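Local coordinates for protein acyl-CoA thioesterase YbgC (Helicobacter pylori, PDB 2PZH) that hydrolyses the thioester bond of acyl-CoAs, chiefly long-chain ones and benzoyl-CoA, and may take part in phospholipid metabolism, at residues Lys25-Ala30 with Gln86-Ile91; Gly47-Arg52 with Phe111-Arg116; Val80-Phe85 with Ile122-Leu127. One frame throughout, in Å; residues are numbered along the deposited sequence.

Contact 1 (Lys25-Ala30 with Gln86-Ile91); sequences KYCERA and QEIYCI
Cys-27 and Gln-86 carry most of this contact, with Ile-88 beside them. Gln-86 and Ile-88 both point from strand 81-92 toward helix 22-36. The helix lies across the strand, at 113° between their N-to-C directions and 9.5 Å between the axes of the short segments.

The side chain of Gln-86 is extended beyond CG and brings its amide to the helix at Cys-27 and Ala-30. Its NE2 donates a hydrogen bond to the backbone O of Cys-27, with 3.1 Å between NE2 and O. The bond is somewhat bent, 154° at the hydrogen, and the acceptor lies a little out of the amide plane. The same NE2 packs against CB of Ala-30, one turn further on, at 3.5 Å. On the other branch, OE1 of Gln-86 sits 3.3 Å from CB of Cys-27.

Cys-27 turns SG anti to its own carbonyl carbon (chi1 -71°). This sets SG against the side chains of Gln-86 and Ile-88, 3.9 Å from CB of the first and also 3.9 Å from CD1 of the second. That CD1 is the touching atom of Ile-88. It also reaches CB of Tyr-26 at 4.1 Å and lies at the edge of the Tyr-26 ring, near its plane.

The Gln-86 amide is buried but well supplied with partners. NE2 is also hydrogen-bonded to OG1 of Thr-72, and OE1 to NH1 of Arg-31. In the hot-dog fold a long helix is wrapped by a curved antiparallel sheet, and this contact lies in that interface. Three hydrogen bonds grip the amide, two through NE2 and one through OE1. They satisfy its polar atoms and fix which way it is turned, so a polar group can sit here next to the apolar packing of Cys-27, Tyr-26 and Ile-88.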
loop_
_atom_site.group_PDB
_atom_site.type_symbol
_atom_site.label_atom_id
_atom_site.label_comp_id
_atom_site.label_asym_id
_atom_site.label_seq_id
_atom_site.Cartn_x
_atom_site.Cartn_y
_atom_site.Cartn_z
ATOM N N LYS A 25 -4.828 2.166 -8.156
ATOM C CA LYS A 25 -3.567 2.919 -8.110
ATOM C C LYS A 25 -2.962 3.111 -9.504
ATOM O O LYS A 25 -2.562 4.216 -9.865
ATOM C CB LYS A 25 -2.566 2.239 -7.183
ATOM C CG LYS A 25 -3.044 2.219 -5.740
ATOM C CD LYS A 25 -2.015 1.585 -4.832
ATOM C CE LYS A 25 -2.417 1.777 -3.366
ATOM N NZ LYS A 25 -1.294 1.570 -2.423
ATOM N N TYR A 26 -2.878 2.032 -10.279
ATOM C CA TYR A 26 -2.389 2.165 -11.660
ATOM C C TYR A 26 -3.188 3.201 -12.475
ATOM O O TYR A 26 -2.596 4.035 -13.211
ATOM C CB TYR A 26 -2.434 0.833 -12.380
ATOM C CG TYR A 26 -1.622 -0.278 -11.758
ATOM C CD1 TYR A 26 -0.443 -0.028 -11.058
ATOM C CD2 TYR A 26 -2.019 -1.582 -11.914
ATOM C CE1 TYR A 26 0.316 -1.082 -10.519
ATOM C CE2 TYR A 26 -1.281 -2.637 -11.387
ATOM C CZ TYR A 26 -0.123 -2.389 -10.696
ATOM O OH TYR A 26 0.576 -3.456 -10.187
ATOM N N CYS A 27 -4.510 3.164 -12.348
ATOM C CA CYS A 27 -5.352 4.114 -13.072
ATOM C C CYS A 27 -5.053 5.538 -12.612
ATOM O O CYS A 27 -4.957 6.452 -13.424
ATOM C CB CYS A 27 -6.834 3.765 -12.941
ATOM S SG CYS A 27 -7.223 2.283 -13.878
ATOM N N GLU A 28 -4.883 5.706 -11.303
ATOM C CA GLU A 28 -4.583 7.008 -10.729
ATOM C C GLU A 28 -3.278 7.526 -11.293
ATOM O O GLU A 28 -3.198 8.685 -11.694
ATOM C CB GLU A 28 -4.492 6.925 -9.209
ATOM C CG GLU A 28 -4.659 8.262 -8.506
ATOM C CD GLU A 28 -3.564 9.255 -8.807
ATOM O OE1 GLU A 28 -3.918 10.381 -9.214
ATOM O OE2 GLU A 28 -2.365 8.930 -8.610
ATOM N N ARG A 29 -2.242 6.689 -11.302
ATOM C CA ARG A 29 -0.945 7.122 -11.853
ATOM C C ARG A 29 -1.140 7.668 -13.278
ATOM O O ARG A 29 -0.620 8.749 -13.618
ATOM C CB ARG A 29 0.050 5.961 -11.877
ATOM C CG ARG A 29 0.309 5.390 -10.496
ATOM C CD ARG A 29 1.336 4.283 -10.597
ATOM N NE ARG A 29 1.348 3.471 -9.385
ATOM C CZ ARG A 29 1.987 2.318 -9.294
ATOM N NH1 ARG A 29 2.663 1.861 -10.344
ATOM N NH2 ARG A 29 1.950 1.617 -8.165
ATOM N N ALA A 30 -1.883 6.922 -14.092
ATOM C CA ALA A 30 -2.147 7.327 -15.497
ATOM C C ALA A 30 -2.741 8.734 -15.618
ATOM O O ALA A 30 -2.324 9.547 -16.473
ATOM C CB ALA A 30 -3.072 6.312 -16.186
ATOM N N GLN A 86 -11.017 3.989 -18.245
ATOM C CA GLN A 86 -9.665 3.476 -18.226
ATOM C C GLN A 86 -9.657 1.965 -18.304
ATOM O O GLN A 86 -10.384 1.291 -17.560
ATOM C CB GLN A 86 -8.910 3.961 -16.970
ATOM C CG GLN A 86 -8.702 5.487 -16.973
ATOM C CD GLN A 86 -7.904 5.970 -15.801
ATOM O OE1 GLN A 86 -8.435 6.120 -14.703
ATOM N NE2 GLN A 86 -6.618 6.260 -16.029
ATOM N N GLU A 87 -8.827 1.450 -19.205
ATOM C CA GLU A 87 -8.660 0.012 -19.372
ATOM C C GLU A 87 -7.214 -0.351 -19.181
ATOM O O GLU A 87 -6.311 0.382 -19.597
ATOM C CB GLU A 87 -9.084 -0.429 -20.778
ATOM C CG GLU A 87 -10.579 -0.438 -20.993
ATOM C CD GLU A 87 -10.962 -1.021 -22.356
ATOM O OE1 GLU A 87 -12.096 -1.521 -22.490
ATOM O OE2 GLU A 87 -10.137 -0.973 -23.288
ATOM N N ILE A 88 -6.985 -1.515 -18.588
ATOM C CA ILE A 88 -5.631 -1.991 -18.387
ATOM C C ILE A 88 -5.458 -3.284 -19.162
ATOM O O ILE A 88 -6.248 -4.218 -19.014
ATOM C CB ILE A 88 -5.333 -2.226 -16.870
ATOM C CG1 ILE A 88 -5.576 -0.925 -16.085
ATOM C CG2 ILE A 88 -3.934 -2.829 -16.651
ATOM C CD1 ILE A 88 -5.308 -1.034 -14.582
ATOM N N TYR A 89 -4.413 -3.329 -19.978
ATOM C CA TYR A 89 -4.051 -4.523 -20.714
ATOM C C TYR A 89 -2.669 -4.993 -20.315
ATOM O O TYR A 89 -1.745 -4.171 -20.165
ATOM C CB TYR A 89 -4.023 -4.236 -22.212
ATOM C CG TYR A 89 -5.377 -4.301 -22.884
ATOM C CD1 TYR A 89 -6.324 -3.297 -22.715
ATOM C CD2 TYR A 89 -5.694 -5.377 -23.704
ATOM C CE1 TYR A 89 -7.579 -3.385 -23.364
ATOM C CE2 TYR A 89 -6.905 -5.465 -24.341
ATOM C CZ TYR A 89 -7.843 -4.481 -24.179
ATOM O OH TYR A 89 -9.047 -4.657 -24.864
ATOM N N CYS A 90 -2.495 -6.304 -20.199
ATOM C CA CYS A 90 -1.151 -6.841 -20.058
ATOM C C CYS A 90 -0.544 -6.870 -21.431
ATOM O O CYS A 90 -1.126 -7.482 -22.339
ATOM C CB CYS A 90 -1.148 -8.270 -19.511
ATOM S SG CYS A 90 0.513 -8.936 -19.428
ATOM N N ILE A 91 0.617 -6.232 -21.592
ATOM C CA ILE A 91 1.288 -6.187 -22.906
ATOM C C ILE A 91 2.619 -6.922 -22.971
ATOM O O ILE A 91 3.147 -7.131 -24.071
ATOM C CB ILE A 91 1.504 -4.723 -23.399
ATOM C CG1 ILE A 91 2.413 -3.961 -22.426
ATOM C CG2 ILE A 91 0.159 -4.020 -23.606
ATOM C CD1 ILE A 91 2.808 -2.539 -22.903
#

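Contact 2 (Gly47-Arg52 with Phe111-Arg116); sequences GVFVIR and FGFVNR
Val-48 to Ile-51 pair with Phe-111 to Val-114 as two antiparallel strands of the hot-dog sheet, near the end of strand 102-114. Val-48 with Val-114 and Val-50 with Gly-112 are the hydrogen-bonded pairs. Each pair makes two backbone bonds, and those between Val-50 and Gly-112 are 2.8 Å from N to O in both directions. Phe-49 with Phe-113 and Ile-51 with Phe-111 are the non-hydrogen-bonded pairs.

The face bearing the phenylalanines holds a T-shaped stack. The edge of Phe-113 meets the face of Phe-49, with ring centroids 4.8 Å apart and planes at 77°. CD1 of Phe-113 stands over the centre of the Phe-49 ring. CG of Phe-113 is anti to its backbone N (chi1 -159°), which turns the ring toward the neighbouring strand. There one ring face covers the backbone N of Val-48, offset toward the rim.

The other face is valine-rich. CG2 of Val-114 meets CG1 of Val-50 at 3.4 Å, a tight fit, with the two side chains at about a right angle. The same CG2 is 4.0 Å from CG1 of Val-48. NH2 of Arg-52 meets CG1 of Val-114 tip to tip at 3.8 Å.

Arg-116 lays a guanidinium face over O of Gly-47. Its charged end is held by Glu-43, by the backbone O of Asn-44 and by Glu-15 of the second subunit. Strand 81-92 flanks Phe-111 through Val-82 and Leu-84, while the segment leading into helix 126-133 covers Phe-113 with Ile-124 and Pro-125.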
loop_
_atom_site.group_PDB
_atom_site.type_symbol
_atom_site.label_atom_id
_atom_site.label_comp_id
_atom_site.label_asym_id
_atom_site.label_seq_id
_atom_site.Cartn_x
_atom_site.Cartn_y
_atom_site.Cartn_z
ATOM N N GLY A 47 -8.478 24.638 -5.619
ATOM C CA GLY A 47 -9.330 23.522 -5.995
ATOM C C GLY A 47 -8.593 22.215 -6.176
ATOM O O GLY A 47 -7.381 22.199 -6.389
ATOM N N VAL A 48 -9.349 21.121 -6.098
ATOM C CA VAL A 48 -8.794 19.781 -6.204
ATOM C C VAL A 48 -9.847 18.852 -6.836
ATOM O O VAL A 48 -11.053 19.108 -6.740
ATOM C CB VAL A 48 -8.312 19.292 -4.809
ATOM C CG1 VAL A 48 -9.443 18.596 -4.045
ATOM C CG2 VAL A 48 -7.081 18.417 -4.927
ATOM N N PHE A 49 -9.400 17.796 -7.519
ATOM C CA PHE A 49 -10.339 16.832 -8.092
ATOM C C PHE A 49 -10.767 15.867 -7.022
ATOM O O PHE A 49 -9.964 15.472 -6.188
ATOM C CB PHE A 49 -9.703 16.037 -9.235
ATOM C CG PHE A 49 -9.600 16.805 -10.511
ATOM C CD1 PHE A 49 -10.705 16.943 -11.333
ATOM C CD2 PHE A 49 -8.402 17.401 -10.885
ATOM C CE1 PHE A 49 -10.621 17.661 -12.516
ATOM C CE2 PHE A 49 -8.312 18.128 -12.073
ATOM C CZ PHE A 49 -9.421 18.250 -12.882
ATOM N N VAL A 50 -12.032 15.489 -7.031
ATOM C CA VAL A 50 -12.478 14.502 -6.062
ATOM C C VAL A 50 -13.271 13.426 -6.755
ATOM O O VAL A 50 -14.171 13.700 -7.553
ATOM C CB VAL A 50 -13.279 15.110 -4.888
ATOM C CG1 VAL A 50 -12.382 16.038 -4.078
ATOM C CG2 VAL A 50 -14.522 15.830 -5.381
ATOM N N ILE A 51 -12.904 12.189 -6.455
ATOM C CA ILE A 51 -13.560 11.041 -7.033
ATOM C C ILE A 51 -14.958 10.932 -6.449
ATOM O O ILE A 51 -15.148 11.038 -5.231
ATOM C CB ILE A 51 -12.688 9.768 -6.837
ATOM C CG1 ILE A 51 -13.303 8.547 -7.517
ATOM C CG2 ILE A 51 -12.371 9.531 -5.358
ATOM C CD1 ILE A 51 -12.224 7.538 -7.950
ATOM N N ARG A 52 -15.935 10.791 -7.340
ATOM C CA ARG A 52 -17.336 10.654 -6.970
ATOM C C ARG A 52 -17.751 9.198 -6.980
ATOM O O ARG A 52 -18.444 8.734 -6.090
ATOM C CB ARG A 52 -18.241 11.390 -7.968
ATOM C CG ARG A 52 -18.042 12.884 -8.064
ATOM C CD ARG A 52 -18.312 13.536 -6.732
ATOM N NE ARG A 52 -18.477 14.975 -6.876
ATOM C CZ ARG A 52 -18.428 15.834 -5.865
ATOM N NH1 ARG A 52 -18.208 15.400 -4.632
ATOM N NH2 ARG A 52 -18.585 17.131 -6.099
ATOM N N PHE A 111 -15.273 12.264 -11.663
ATOM C CA PHE A 111 -14.599 13.200 -10.776
ATOM C C PHE A 111 -15.364 14.512 -10.781
ATOM O O PHE A 111 -15.896 14.913 -11.812
ATOM C CB PHE A 111 -13.177 13.477 -11.257
ATOM C CG PHE A 111 -12.342 12.251 -11.408
ATOM C CD1 PHE A 111 -11.536 11.812 -10.377
ATOM C CD2 PHE A 111 -12.360 11.534 -12.600
ATOM C CE1 PHE A 111 -10.781 10.666 -10.530
ATOM C CE2 PHE A 111 -11.617 10.401 -12.758
ATOM C CZ PHE A 111 -10.818 9.964 -11.722
ATOM N N GLY A 112 -15.419 15.167 -9.632
ATOM C CA GLY A 112 -15.866 16.553 -9.561
ATOM C C GLY A 112 -14.664 17.416 -9.229
ATOM O O GLY A 112 -13.594 16.900 -8.931
ATOM N N PHE A 113 -14.824 18.733 -9.293
ATOM C CA PHE A 113 -13.780 19.638 -8.824
ATOM C C PHE A 113 -14.375 20.451 -7.679
ATOM O O PHE A 113 -15.525 20.878 -7.746
ATOM C CB PHE A 113 -13.281 20.544 -9.952
ATOM C CG PHE A 113 -11.915 21.127 -9.706
ATOM C CD1 PHE A 113 -10.772 20.361 -9.911
ATOM C CD2 PHE A 113 -11.768 22.442 -9.286
ATOM C CE1 PHE A 113 -9.497 20.891 -9.693
ATOM C CE2 PHE A 113 -10.499 22.983 -9.063
ATOM C CZ PHE A 113 -9.358 22.203 -9.268
ATOM N N VAL A 114 -13.610 20.621 -6.609
ATOM C CA VAL A 114 -14.154 21.233 -5.398
ATOM C C VAL A 114 -13.149 22.177 -4.750
ATOM O O VAL A 114 -11.945 22.038 -4.951
ATOM C CB VAL A 114 -14.576 20.148 -4.365
ATOM C CG1 VAL A 114 -15.771 19.336 -4.888
ATOM C CG2 VAL A 114 -13.408 19.240 -4.043
ATOM N N ASN A 115 -13.650 23.151 -3.992
ATOM C CA ASN A 115 -12.788 23.944 -3.117
ATOM C C ASN A 115 -12.283 23.062 -1.981
ATOM O O ASN A 115 -13.004 22.186 -1.507
ATOM C CB ASN A 115 -13.547 25.146 -2.551
ATOM C CG ASN A 115 -12.715 25.951 -1.564
ATOM O OD1 ASN A 115 -12.542 25.552 -0.406
ATOM N ND2 ASN A 115 -12.197 27.093 -2.019
ATOM N N ARG A 116 -11.050 23.293 -1.538
ATOM C CA ARG A 116 -10.458 22.447 -0.494
ATOM C C ARG A 116 -11.193 22.532 0.852
ATOM O O ARG A 116 -11.607 21.512 1.408
ATOM C CB ARG A 116 -8.975 22.776 -0.301
ATOM C CG ARG A 116 -8.058 22.210 -1.367
ATOM C CD ARG A 116 -6.605 22.420 -0.985
ATOM N NE ARG A 116 -5.695 22.052 -2.065
ATOM C CZ ARG A 116 -5.408 22.839 -3.097
ATOM N NH1 ARG A 116 -4.566 22.422 -4.030
ATOM N NH2 ARG A 116 -5.962 24.042 -3.195
#

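Contact 3 (Val80-Phe85 with Ile122-Leu127); sequences VFVVLF and IAIPKL
Val-80 and Ala-123 bring the two backbones closest, with their CA atoms 4.6 Å apart. No hydrogen bond joins the segments here. Residues 80-85 enter strand 81-92, whereas 122-127 run through a loop into helix 126-133, with Pro-125 at the N-cap position.

Ile-124 is the side chain that bridges the gap. It points toward the strand and touches it with the tip of its long branch. CG1 is anti to the carbonyl carbon (chi1 -68°), and chi2 of 164° extends CD1 beyond it. CD1 rests against the strand backbone, 3.5 Å from C of Phe-81 and 3.6 Å from O of the same residue. It also reaches CB of Val-82 at 4.2 Å. The contact is therefore a methyl group on a peptide unit more than a meeting of two side chains.

Val-80, which is exposed, adds a looser touch. Its CB points away, yet CG1 comes to 4.0 Å from O of Ile-122.

This is plain van der Waals packing, away from the predicted active site. It joins the segment leading into helix 126-133 to the start of strand 81-92 in the antiparallel sheet of the hot-dog fold.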
loop_
_atom_site.group_PDB
_atom_site.type_symbol
_atom_site.label_atom_id
_atom_site.label_comp_id
_atom_site.label_asym_id
_atom_site.label_seq_id
_atom_site.Cartn_x
_atom_site.Cartn_y
_atom_site.Cartn_z
ATOM N N VAL A 80 -18.675 21.044 -14.688
ATOM C CA VAL A 80 -18.533 20.706 -13.270
ATOM C C VAL A 80 -17.939 19.309 -12.985
ATOM O O VAL A 80 -17.570 19.003 -11.844
ATOM C CB VAL A 80 -19.896 20.839 -12.552
ATOM C CG1 VAL A 80 -19.730 20.742 -11.039
ATOM C CG2 VAL A 80 -20.545 22.165 -12.928
ATOM N N PHE A 81 -17.845 18.465 -14.007
ATOM C CA PHE A 81 -17.303 17.124 -13.793
ATOM C C PHE A 81 -16.694 16.499 -15.047
ATOM O O PHE A 81 -16.905 16.967 -16.174
ATOM C CB PHE A 81 -18.352 16.195 -13.140
ATOM C CG PHE A 81 -19.447 15.734 -14.071
ATOM C CD1 PHE A 81 -19.216 14.730 -15.000
ATOM C CD2 PHE A 81 -20.719 16.281 -13.993
ATOM C CE1 PHE A 81 -20.214 14.293 -15.848
ATOM C CE2 PHE A 81 -21.730 15.846 -14.838
ATOM C CZ PHE A 81 -21.478 14.849 -15.769
ATOM N N VAL A 82 -15.912 15.445 -14.843
ATOM C CA VAL A 82 -15.388 14.686 -15.961
ATOM C C VAL A 82 -15.533 13.199 -15.676
ATOM O O VAL A 82 -15.358 12.758 -14.534
ATOM C CB VAL A 82 -13.911 15.042 -16.232
ATOM C CG1 VAL A 82 -13.056 14.830 -14.957
ATOM C CG2 VAL A 82 -13.373 14.267 -17.443
ATOM N N VAL A 83 -15.871 12.430 -16.704
ATOM C CA VAL A 83 -15.911 10.992 -16.565
ATOM C C VAL A 83 -14.853 10.389 -17.471
ATOM O O VAL A 83 -14.800 10.676 -18.671
ATOM C CB VAL A 83 -17.302 10.409 -16.896
ATOM C CG1 VAL A 83 -17.292 8.894 -16.765
ATOM C CG2 VAL A 83 -18.380 11.022 -15.989
ATOM N N LEU A 84 -14.007 9.548 -16.891
ATOM C CA LEU A 84 -12.936 8.904 -17.631
ATOM C C LEU A 84 -13.183 7.417 -17.754
ATOM O O LEU A 84 -13.678 6.773 -16.819
ATOM C CB LEU A 84 -11.593 9.096 -16.929
ATOM C CG LEU A 84 -10.927 10.468 -16.984
ATOM C CD1 LEU A 84 -11.558 11.376 -15.992
ATOM C CD2 LEU A 84 -9.433 10.346 -16.690
ATOM N N PHE A 85 -12.815 6.863 -18.900
ATOM C CA PHE A 85 -12.793 5.430 -19.057
ATOM C C PHE A 85 -11.346 4.969 -19.078
ATOM O O PHE A 85 -10.537 5.499 -19.833
ATOM C CB PHE A 85 -13.477 5.006 -20.358
ATOM C CG PHE A 85 -13.530 3.526 -20.538
ATOM C CD1 PHE A 85 -14.088 2.730 -19.555
ATOM C CD2 PHE A 85 -13.019 2.925 -21.675
ATOM C CE1 PHE A 85 -14.136 1.361 -19.689
ATOM C CE2 PHE A 85 -13.068 1.546 -21.824
ATOM C CZ PHE A 85 -13.630 0.768 -20.829
ATOM N N ILE A 122 -17.178 23.311 -7.658
ATOM C CA ILE A 122 -16.835 24.434 -8.521
ATOM C C ILE A 122 -16.517 23.924 -9.925
ATOM O O ILE A 122 -16.410 22.714 -10.150
ATOM C CB ILE A 122 -15.643 25.260 -7.967
ATOM C CG1 ILE A 122 -14.387 24.393 -7.850
ATOM C CG2 ILE A 122 -16.005 25.879 -6.602
ATOM C CD1 ILE A 122 -13.140 25.144 -7.413
ATOM N N ALA A 123 -16.390 24.848 -10.874
ATOM C CA ALA A 123 -16.086 24.479 -12.248
ATOM C C ALA A 123 -14.671 23.930 -12.333
ATOM O O ALA A 123 -13.784 24.347 -11.584
ATOM C CB ALA A 123 -16.241 25.680 -13.162
ATOM N N ILE A 124 -14.463 22.982 -13.243
ATOM C CA ILE A 124 -13.115 22.521 -13.544
ATOM C C ILE A 124 -12.336 23.736 -14.089
ATOM O O ILE A 124 -12.863 24.488 -14.907
ATOM C CB ILE A 124 -13.145 21.341 -14.550
ATOM C CG1 ILE A 124 -13.756 20.099 -13.885
ATOM C CG2 ILE A 124 -11.750 21.022 -15.060
ATOM C CD1 ILE A 124 -14.191 19.008 -14.852
ATOM N N PRO A 125 -11.098 23.958 -13.606
ATOM C CA PRO A 125 -10.336 25.102 -14.112
ATOM C C PRO A 125 -10.204 25.037 -15.631
ATOM O O PRO A 125 -10.034 23.950 -16.185
ATOM C CB PRO A 125 -8.965 24.923 -13.465
ATOM C CG PRO A 125 -9.223 24.112 -12.234
ATOM C CD PRO A 125 -10.343 23.192 -12.598
ATOM N N LYS A 126 -10.272 26.189 -16.293
ATOM C CA LYS A 126 -10.173 26.242 -17.753
ATOM C C LYS A 126 -8.912 25.563 -18.300
ATOM O O LYS A 126 -8.969 24.875 -19.320
ATOM C CB LYS A 126 -10.292 27.685 -18.261
ATOM C CG LYS A 126 -11.741 28.192 -18.340
ATOM C CD LYS A 126 -11.807 29.696 -18.610
ATOM C CE LYS A 126 -11.580 30.524 -17.339
ATOM N NZ LYS A 126 -10.164 30.500 -16.878
ATOM N N LEU A 127 -7.785 25.747 -17.616
ATOM C CA LEU A 127 -6.525 25.123 -18.032
ATOM C C LEU A 127 -6.569 23.592 -17.924
ATOM O O LEU A 127 -5.963 22.888 -18.737
ATOM C CB LEU A 127 -5.346 25.677 -17.227
ATOM C CG LEU A 127 -4.857 27.092 -17.553
ATOM C CD1 LEU A 127 -3.942 27.620 -16.447
ATOM C CD2 LEU A 127 -4.142 27.123 -18.909
#

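How the contacts relate
From the N terminus, helix 22-36 comes first, and contact 1 closes the loop from it to the middle of strand 81-92. Contact 2 starts inside that loop, on strand 47-58, and closes beyond it on strand 102-114. Contact 3 starts where strand 81-92 begins and ends at the lead into helix 126-133. Every pair of contacts crosses along the chain; none nests. Contacts 1 and 3 share strand 81-92, with centres about 20 Å apart. Contacts 2 and 3 touch, with Phe-111 N 2.9 Å from Val-82 O. Together they join the long helix to the sheet, two strands of the sheet to each other, and the lead into the C-terminal helix to strand 81-92.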